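Local atomic coordinates of fumarate lyase (Mesorhizobium sp., PDB entry 3C8T), a protein that belongs to the fumarate lyase superfamily, whose members are largely helical tetramers built round long helices bundled within and between subunits. Residues Phe12-Met17 and Val331-Leu336; Arg125-Val130 and Arg173-Leu178; Thr234-Ala239 and Asn298-Met303. All blocks are in the same frame, centred on the assembly; numbering follows the deposited sequence.

Interaction 1 of 3, residues Phe12-Met17 and Val331-Leu336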
loop_
_atom_site.group_PDB
_atom_site.type_symbol
_atom_site.label_atom_id
_atom_site.label_comp_id
_atom_site.label_asym_id
_atom_site.label_seq_id
_atom_site.Cartn_x
_atom_site.Cartn_y
_atom_site.Cartn_z
ATOM N N PHE A 12 3.882 -0.721 20.225
ATOM C CA PHE A 12 4.983 -1.339 19.480
ATOM C C PHE A 12 6.112 -0.344 19.143
ATOM O O PHE A 12 7.051 -0.716 18.452
ATOM C CB PHE A 12 4.490 -2.060 18.218
ATOM C CG PHE A 12 3.594 -1.221 17.346
ATOM C CD1 PHE A 12 2.500 -1.795 16.714
ATOM C CD2 PHE A 12 3.841 0.142 17.166
ATOM C CE1 PHE A 12 1.650 -1.003 15.913
ATOM C CE2 PHE A 12 3.009 0.934 16.371
ATOM C CZ PHE A 12 1.913 0.366 15.732
ATOM N N ALA A 13 6.013 0.907 19.602
ATOM C CA ALA A 13 7.048 1.942 19.339
ATOM C C ALA A 13 8.111 2.033 20.466
ATOM O O ALA A 13 7.801 1.860 21.657
ATOM C CB ALA A 13 6.392 3.298 19.086
ATOM N N ASP A 14 9.366 2.259 20.079
ATOM C CA ASP A 14 10.500 2.290 21.028
ATOM C C ASP A 14 10.691 3.713 21.558
ATOM O O ASP A 14 10.866 4.649 20.785
ATOM C CB ASP A 14 11.779 1.761 20.360
ATOM C CG ASP A 14 13.024 1.809 21.283
ATOM O OD1 ASP A 14 12.894 2.121 22.491
ATOM O OD2 ASP A 14 14.146 1.545 20.773
ATOM N N ASP A 15 10.620 3.860 22.882
ATOM C CA ASP A 15 10.793 5.155 23.563
ATOM C C ASP A 15 12.169 5.795 23.342
ATOM O O ASP A 15 12.255 7.010 23.162
ATOM C CB ASP A 15 10.519 5.003 25.064
ATOM C CG ASP A 15 9.032 4.946 25.377
ATOM O OD1 ASP A 15 8.202 4.950 24.437
ATOM O OD2 ASP A 15 8.694 4.926 26.580
ATOM N N LYS A 16 13.226 4.989 23.350
ATOM C CA LYS A 16 14.566 5.469 22.994
ATOM C C LYS A 16 14.628 6.059 21.580
ATOM O O LYS A 16 15.273 7.096 21.332
ATOM C CB LYS A 16 15.559 4.337 23.092
ATOM C CG LYS A 16 15.836 3.909 24.505
ATOM C CD LYS A 16 16.946 2.879 24.490
ATOM C CE LYS A 16 17.379 2.519 25.913
ATOM N NZ LYS A 16 16.296 1.756 26.624
ATOM N N MET A 17 13.908 5.421 20.671
ATOM C CA MET A 17 13.855 5.854 19.301
ATOM C C MET A 17 12.939 7.075 19.167
ATOM O O MET A 17 13.222 7.974 18.404
ATOM C CB MET A 17 13.477 4.661 18.411
ATOM C CG MET A 17 13.890 4.775 16.987
ATOM S SD MET A 17 15.613 4.975 16.622
ATOM C CE MET A 17 16.068 3.295 16.143
ATOM N N VAL A 331 8.837 2.369 15.345
ATOM C CA VAL A 331 8.106 1.105 15.279
ATOM C C VAL A 331 9.048 -0.081 14.970
ATOM O O VAL A 331 8.976 -1.125 15.629
ATOM C CB VAL A 331 6.987 1.176 14.228
ATOM C CG1 VAL A 331 6.313 -0.210 14.073
ATOM C CG2 VAL A 331 5.968 2.276 14.582
ATOM N N ALA A 332 9.946 0.067 13.996
ATOM C CA ALA A 332 10.849 -1.051 13.744
ATOM C C ALA A 332 11.739 -1.396 14.945
ATOM O O ALA A 332 12.008 -2.555 15.206
ATOM C CB ALA A 332 11.711 -0.814 12.467
ATOM N N SER A 333 12.190 -0.373 15.661
ATOM C CA SER A 333 12.942 -0.538 16.884
ATOM C C SER A 333 12.144 -1.211 17.986
ATOM O O SER A 333 12.680 -2.039 18.730
ATOM C CB SER A 333 13.443 0.833 17.382
ATOM O OG SER A 333 14.511 0.701 18.326
ATOM N N GLY A 334 10.873 -0.845 18.124
ATOM C CA GLY A 334 10.037 -1.435 19.170
ATOM C C GLY A 334 9.721 -2.888 18.940
ATOM O O GLY A 334 9.752 -3.687 19.877
ATOM N N ILE A 335 9.404 -3.254 17.704
ATOM C CA ILE A 335 9.171 -4.690 17.386
ATOM C C ILE A 335 10.463 -5.543 17.421
ATOM O O ILE A 335 10.419 -6.719 17.847
ATOM C CB ILE A 335 8.288 -4.927 16.086
ATOM C CG1 ILE A 335 9.019 -4.539 14.807
ATOM C CG2 ILE A 335 6.968 -4.161 16.186
ATOM C CD1 ILE A 335 8.153 -4.706 13.595
ATOM N N LEU A 336 11.609 -4.969 17.014
ATOM C CA LEU A 336 12.901 -5.644 17.317
ATOM C C LEU A 336 13.107 -5.844 18.796
ATOM O O LEU A 336 13.581 -6.901 19.204
ATOM C CB LEU A 336 14.124 -4.941 16.754
ATOM C CG LEU A 336 14.356 -5.114 15.263
ATOM C CD1 LEU A 336 15.082 -3.868 14.791
ATOM C CD2 LEU A 336 15.084 -6.444 14.880
#
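Asp14 OD2 is held by two groups: Ser333 OG donates to its anti lone pair at 2.6 Å, and Arg126 NH2 from helix 104-140 forms a salt bridge with it. Arg126 NE also bonds to Ser333 OG, so acid, hydroxyl and guanidinium close a small ring of polar contacts. Asp14 is the N-cap of helix 15-20. CG stands anti to the backbone N (chi1 178°), and the two carboxylate oxygens have different partners: OD2 meets Ser333 of helix 315-344, while OD1 accepts a weak capping bond from Lys16 N at 3.0 Å. Aspartate suits this place because two oxygens on a short stem can cap one helix and bind another.

Before the cap, the chain runs close against helix 315-344. Gly334 allows this: it carries no CB, and Phe12 O comes to 3.2 Å from Gly334 CA in a CA-H...O contact. The Phe12 side chain lies against two residues one turn apart on the same helix, its CB against Ile335 CG2 at 3.8 Å. Val331 CG1 lies over one face of the ring, and Val331 CG2 touches Phe12 CE2 at 3.7 Å. Helix 284-306 offers Leu288, Ala291 and Ile295 to this ring, and His319 of a second subunit meets it too. Beyond the cap, the bent side chain of Met17 brings CE to 3.7 Å from Ser333 OG.

Interaction 2 of 3, residues Arg125-Val130 and Arg173-Leu178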
loop_
_atom_site.group_PDB
_atom_site.type_symbol
_atom_site.label_atom_id
_atom_site.label_comp_id
_atom_site.label_asym_id
_atom_site.label_seq_id
_atom_site.Cartn_x
_atom_site.Cartn_y
_atom_site.Cartn_z
ATOM N N ARG A 125 22.218 -2.707 16.950
ATOM C CA ARG A 125 22.284 -3.265 18.292
ATOM C C ARG A 125 21.113 -4.261 18.531
ATOM O O ARG A 125 21.294 -5.338 19.084
ATOM C CB ARG A 125 22.152 -2.067 19.242
ATOM C CG ARG A 125 22.896 -2.102 20.480
ATOM C CD ARG A 125 21.915 -2.164 21.642
ATOM N NE ARG A 125 21.306 -0.909 22.101
ATOM C CZ ARG A 125 20.170 -0.921 22.804
ATOM N NH1 ARG A 125 19.606 -2.088 23.081
ATOM N NH2 ARG A 125 19.612 0.187 23.265
ATOM N N ARG A 126 19.908 -3.902 18.109
ATOM C CA ARG A 126 18.758 -4.788 18.304
ATOM C C ARG A 126 18.815 -6.017 17.366
ATOM O O ARG A 126 18.462 -7.143 17.758
ATOM C CB ARG A 126 17.440 -4.029 18.159
ATOM C CG ARG A 126 17.340 -2.757 18.983
ATOM C CD ARG A 126 15.920 -2.637 19.450
ATOM N NE ARG A 126 15.656 -1.471 20.274
ATOM C CZ ARG A 126 15.790 -1.430 21.599
ATOM N NH1 ARG A 126 16.231 -2.478 22.271
ATOM N NH2 ARG A 126 15.521 -0.308 22.239
ATOM N N ILE A 127 19.281 -5.812 16.154
ATOM C CA ILE A 127 19.486 -6.923 15.216
ATOM C C ILE A 127 20.556 -7.905 15.761
ATOM O O ILE A 127 20.389 -9.119 15.699
ATOM C CB ILE A 127 19.844 -6.405 13.797
ATOM C CG1 ILE A 127 18.622 -5.751 13.100
ATOM C CG2 ILE A 127 20.497 -7.539 12.946
ATOM C CD1 ILE A 127 18.927 -5.282 11.596
ATOM N N GLU A 128 21.643 -7.384 16.340
ATOM C CA GLU A 128 22.639 -8.239 17.007
ATOM C C GLU A 128 22.102 -9.024 18.236
ATOM O O GLU A 128 22.415 -10.201 18.364
ATOM C CB GLU A 128 23.908 -7.443 17.357
ATOM C CG GLU A 128 24.567 -6.801 16.106
ATOM C CD GLU A 128 24.830 -7.820 14.959
ATOM O OE1 GLU A 128 24.127 -7.809 13.921
ATOM O OE2 GLU A 128 25.747 -8.650 15.115
ATOM N N SER A 129 21.305 -8.406 19.117
ATOM C CA SER A 129 20.622 -9.183 20.156
ATOM C C SER A 129 19.674 -10.225 19.595
ATOM O O SER A 129 19.604 -11.325 20.138
ATOM C CB SER A 129 19.819 -8.313 21.131
ATOM O OG SER A 129 20.606 -7.252 21.589
ATOM N N VAL A 130 18.906 -9.873 18.558
ATOM C CA VAL A 130 18.012 -10.848 17.894
ATOM C C VAL A 130 18.813 -12.092 17.427
ATOM O O VAL A 130 18.447 -13.238 17.763
ATOM C CB VAL A 130 17.077 -10.223 16.774
ATOM C CG1 VAL A 130 16.319 -11.317 15.977
ATOM C CG2 VAL A 130 16.059 -9.321 17.420
ATOM N N ARG A 173 21.503 -11.984 7.112
ATOM C CA ARG A 173 21.509 -11.177 5.878
ATOM C C ARG A 173 21.143 -9.724 6.121
ATOM O O ARG A 173 21.605 -8.862 5.377
ATOM C CB ARG A 173 20.670 -11.768 4.740
ATOM C CG ARG A 173 21.238 -13.034 4.108
ATOM C CD ARG A 173 20.288 -13.620 3.019
ATOM N NE ARG A 173 18.984 -14.056 3.513
ATOM C CZ ARG A 173 18.632 -15.328 3.769
ATOM N NH1 ARG A 173 19.508 -16.335 3.613
ATOM N NH2 ARG A 173 17.388 -15.604 4.197
ATOM N N HIS A 174 20.326 -9.439 7.138
ATOM C CA HIS A 174 19.853 -8.062 7.352
ATOM C C HIS A 174 21.012 -7.264 7.918
ATOM O O HIS A 174 21.179 -6.085 7.564
ATOM C CB HIS A 174 18.637 -7.950 8.308
ATOM C CG HIS A 174 17.360 -8.573 7.788
ATOM N ND1 HIS A 174 16.872 -8.344 6.517
ATOM C CD2 HIS A 174 16.438 -9.356 8.405
ATOM C CE1 HIS A 174 15.736 -9.001 6.356
ATOM N NE2 HIS A 174 15.451 -9.625 7.490
ATOM N N ALA A 175 21.797 -7.903 8.802
ATOM C CA ALA A 175 23.040 -7.295 9.325
ATOM C C ALA A 175 23.973 -6.846 8.233
ATOM O O ALA A 175 24.532 -5.746 8.325
ATOM C CB ALA A 175 23.766 -8.221 10.278
ATOM N N ALA A 176 24.128 -7.677 7.198
ATOM C CA ALA A 176 24.934 -7.330 6.033
ATOM C C ALA A 176 24.342 -6.124 5.271
ATOM O O ALA A 176 25.081 -5.206 4.899
ATOM C CB ALA A 176 25.139 -8.533 5.102
ATOM N N ARG A 177 23.025 -6.135 5.047
ATOM C CA ARG A 177 22.325 -5.021 4.343
ATOM C C ARG A 177 22.549 -3.665 5.051
ATOM O O ARG A 177 22.839 -2.654 4.404
ATOM C CB ARG A 177 20.813 -5.311 4.215
ATOM C CG ARG A 177 20.457 -6.511 3.332
ATOM C CD ARG A 177 18.966 -6.829 3.339
ATOM N NE ARG A 177 18.738 -7.975 2.458
ATOM C CZ ARG A 177 18.384 -9.191 2.865
ATOM N NH1 ARG A 177 18.123 -9.431 4.143
ATOM N NH2 ARG A 177 18.275 -10.162 1.973
ATOM N N LEU A 178 22.423 -3.661 6.389
ATOM C CA LEU A 178 22.607 -2.445 7.196
ATOM C C LEU A 178 23.951 -1.745 6.904
ATOM O O LEU A 178 24.012 -0.511 6.722
ATOM C CB LEU A 178 22.451 -2.773 8.697
ATOM C CG LEU A 178 22.408 -1.565 9.677
ATOM C CD1 LEU A 178 21.590 -1.855 10.949
ATOM C CD2 LEU A 178 23.792 -1.066 10.062
#
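Ile127 faces Ala175 where helices 104-140 and 160-185 run antiparallel in the helical bundle of the subunit. The short segments are inclined at 161°, and their axes approach to 10.3 Å, a spacing that leaves room for a branched side chain between them.

The apolar part of the contact belongs to Ile127. Its CG2 branch meets Ala175 CB at 4.3 Å, while CD1, anti to CA (chi2 -176°), extends across the interface to two residues one turn apart. There it lies 4.2 Å from His174 CB and 4.4 Å from Leu178 CD1. These separations are loose van der Waals contacts. Isoleucine suits the place because its two branches can serve separate neighbours, and alanine because its small CB takes up little of the gap. Phe237 of helix 229-255 and Leu336 of helix 315-344 also pack on Ile127, so this residue sits at a meeting of four helices.

A polar group borders the apolar patch. Glu128 starts off beside the interface, but CG stands beside the backbone N and the chain bends at chi2 (-53°), and the carboxylate ends near helix 160-185. Its charge is met by Arg131, one turn on, through OE2. His174 meets Ile127 through CB, while its ring nitrogen NE2 is hydrogen-bonded to Ser244. Arg177, which sets its guanidinium edge in plane towards His174 CG, forms salt bridges with Asp229 and Glu233 of the third subunit. Between segments 125-130 and 173-178 the shortest approach is that of Glu128 OE1 to the methyl carbon of Ala175, CB, at 3.7 Å.

Interaction 3 of 3, residues Thr234-Ala239 and Asn298-Met303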
loop_
_atom_site.group_PDB
_atom_site.type_symbol
_atom_site.label_atom_id
_atom_site.label_comp_id
_atom_site.label_asym_id
_atom_site.label_seq_id
_atom_site.Cartn_x
_atom_site.Cartn_y
_atom_site.Cartn_z
ATOM N N THR A 234 16.510 3.239 3.241
ATOM C CA THR A 234 16.657 2.984 4.673
ATOM C C THR A 234 15.356 2.504 5.284
ATOM O O THR A 234 15.336 1.551 6.064
ATOM C CB THR A 234 17.168 4.234 5.404
ATOM O OG1 THR A 234 18.413 4.581 4.830
ATOM C CG2 THR A 234 17.380 3.960 6.900
ATOM N N VAL A 235 14.254 3.155 4.936
ATOM C CA VAL A 235 12.956 2.711 5.481
ATOM C C VAL A 235 12.481 1.382 4.847
ATOM O O VAL A 235 11.834 0.566 5.508
ATOM C CB VAL A 235 11.925 3.803 5.293
ATOM C CG1 VAL A 235 10.546 3.388 5.859
ATOM C CG2 VAL A 235 12.458 5.110 5.950
ATOM N N GLN A 236 12.772 1.188 3.567
ATOM C CA GLN A 236 12.528 -0.082 2.906
ATOM C C GLN A 236 13.224 -1.202 3.654
ATOM O O GLN A 236 12.622 -2.250 3.851
ATOM C CB GLN A 236 12.975 -0.075 1.448
ATOM C CG GLN A 236 12.103 0.725 0.484
ATOM C CD GLN A 236 12.325 0.275 -0.982
ATOM O OE1 GLN A 236 11.381 -0.144 -1.662
ATOM N NE2 GLN A 236 13.581 0.321 -1.451
ATOM N N PHE A 237 14.478 -0.957 4.068
ATOM C CA PHE A 237 15.255 -1.883 4.840
ATOM C C PHE A 237 14.558 -2.167 6.190
ATOM O O PHE A 237 14.458 -3.309 6.602
ATOM C CB PHE A 237 16.701 -1.377 5.048
ATOM C CG PHE A 237 17.468 -2.150 6.165
ATOM C CD1 PHE A 237 17.961 -3.436 5.930
ATOM C CD2 PHE A 237 17.582 -1.626 7.437
ATOM C CE1 PHE A 237 18.606 -4.158 6.937
ATOM C CE2 PHE A 237 18.233 -2.327 8.463
ATOM C CZ PHE A 237 18.745 -3.602 8.200
ATOM N N LEU A 238 14.098 -1.127 6.885
ATOM C CA LEU A 238 13.296 -1.323 8.104
ATOM C C LEU A 238 12.106 -2.243 7.890
ATOM O O LEU A 238 11.809 -3.097 8.724
ATOM C CB LEU A 238 12.815 0.030 8.708
ATOM C CG LEU A 238 14.005 0.920 9.170
ATOM C CD1 LEU A 238 13.574 2.307 9.619
ATOM C CD2 LEU A 238 14.928 0.265 10.199
ATOM N N ALA A 239 11.408 -2.020 6.786
ATOM C CA ALA A 239 10.277 -2.857 6.381
ATOM C C ALA A 239 10.663 -4.311 6.090
ATOM O O ALA A 239 9.876 -5.216 6.365
ATOM C CB ALA A 239 9.548 -2.244 5.188
ATOM N N ASN A 298 3.867 0.203 5.592
ATOM C CA ASN A 298 3.195 1.444 5.163
ATOM C C ASN A 298 4.163 2.628 5.143
ATOM O O ASN A 298 4.115 3.441 4.238
ATOM C CB ASN A 298 2.048 1.786 6.108
ATOM C CG ASN A 298 0.792 0.973 5.832
ATOM O OD1 ASN A 298 0.730 0.132 4.894
ATOM N ND2 ASN A 298 -0.226 1.220 6.643
ATOM N N HIS A 299 5.037 2.740 6.145
ATOM C CA HIS A 299 6.051 3.822 6.076
ATOM C C HIS A 299 6.980 3.650 4.845
ATOM O O HIS A 299 7.405 4.635 4.268
ATOM C CB HIS A 299 6.815 3.998 7.402
ATOM C CG HIS A 299 5.919 4.382 8.557
ATOM N ND1 HIS A 299 5.111 5.504 8.535
ATOM C CD2 HIS A 299 5.683 3.776 9.747
ATOM C CE1 HIS A 299 4.425 5.574 9.666
ATOM N NE2 HIS A 299 4.752 4.534 10.415
ATOM N N ALA A 300 7.281 2.414 4.444
ATOM C CA ALA A 300 8.131 2.204 3.233
ATOM C C ALA A 300 7.391 2.645 1.973
ATOM O O ALA A 300 7.941 3.348 1.136
ATOM C CB ALA A 300 8.636 0.727 3.111
ATOM N N THR A 301 6.137 2.240 1.861
ATOM C CA THR A 301 5.227 2.726 0.820
ATOM C C THR A 301 5.217 4.251 0.686
ATOM O O THR A 301 5.409 4.752 -0.424
ATOM C CB THR A 301 3.826 2.164 1.059
ATOM O OG1 THR A 301 3.952 0.744 1.146
ATOM C CG2 THR A 301 2.876 2.481 -0.105
ATOM N N SER A 302 5.046 4.977 1.800
ATOM C CA SER A 302 5.124 6.452 1.795
ATOM C C SER A 302 6.444 6.976 1.270
ATOM O O SER A 302 6.469 7.991 0.602
ATOM C CB SER A 302 4.950 7.055 3.204
ATOM O OG SER A 302 3.675 6.841 3.761
ATOM N N MET A 303 7.546 6.312 1.609
ATOM C CA MET A 303 8.861 6.751 1.115
ATOM C C MET A 303 8.992 6.592 -0.409
ATOM O O MET A 303 9.566 7.434 -1.068
ATOM C CB MET A 303 10.045 6.080 1.879
ATOM C CG MET A 303 10.290 6.694 3.283
ATOM S SD MET A 303 10.563 8.515 3.344
ATOM C CE MET A 303 11.889 8.701 2.185
#
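In the core of the helical bundle, helices 229-255 and 284-306 pack antiparallel through Val235, Gln236 and Ala239 on one side and His299, Ala300 and Met303 on the other. The axes of the short segments come within 8.3 Å at an angle of 157°. Alanine explains this closeness: Ala239 CB and Ala300 CB meet directly at 3.7 Å. Ala300 CB also rests on the backbone of the facing helix, 4.0 Å from Gln236 CA. A single methyl group on each side leaves little bulk to hold the helices apart, and at this point Gln236 CA and Ala300 CA are 5.0 Å from each other.

One turn before Ala239, Val235 uses both branches. CG1, anti to the backbone N (chi1 -180°), lies against the peptide between two residues, 3.7 Å from both His299 C and Ala300 N. CG2 meets Met303 CG at 3.8 Å, the two side chains crossing at about a right angle. Beta-branching gives valine this double reach without a long side chain. Methionine, flexible and unbranched, bends at chi2 and chi3 beyond the CG that touches Val235, and packs also on Ala324 of helix 315-344.

Other subunits lie close to both helices. Gln236 packs on Leu240, and Ala239 on Leu304, of the third subunit, while Asn298 meets its own counterpart in the second. Here alanines allow the close approach; antiparallel pairing of long helices, with further subunits joining in, is characteristic of the central multi-helix bundle of fumarate lyase superfamily tetramers.

The three contacts involve five long helices, 104-140, 160-185, 229-255, 284-306 and 315-344, which make up the subunit's bundle, and the N-terminal segment 12-17 laid against it. The centre of interaction 1 lies about 15 Å from those of interactions 2 and 3, which are themselves about 17 Å apart. Along the chain, interaction 1 closes a loop of 313 residues; interactions 2 and 3 follow one another inside it. Direct bridges link them: Arg126 joins interaction 2 to interaction 1, Leu238 packs on Ala332 between interactions 3 and 1, and Phe237 lies against Ile127, His174, Arg177 and Leu178 between 3 and 2. Interactions 2 and 3 both reach the third subunit, so the same helices pack within and between subunits.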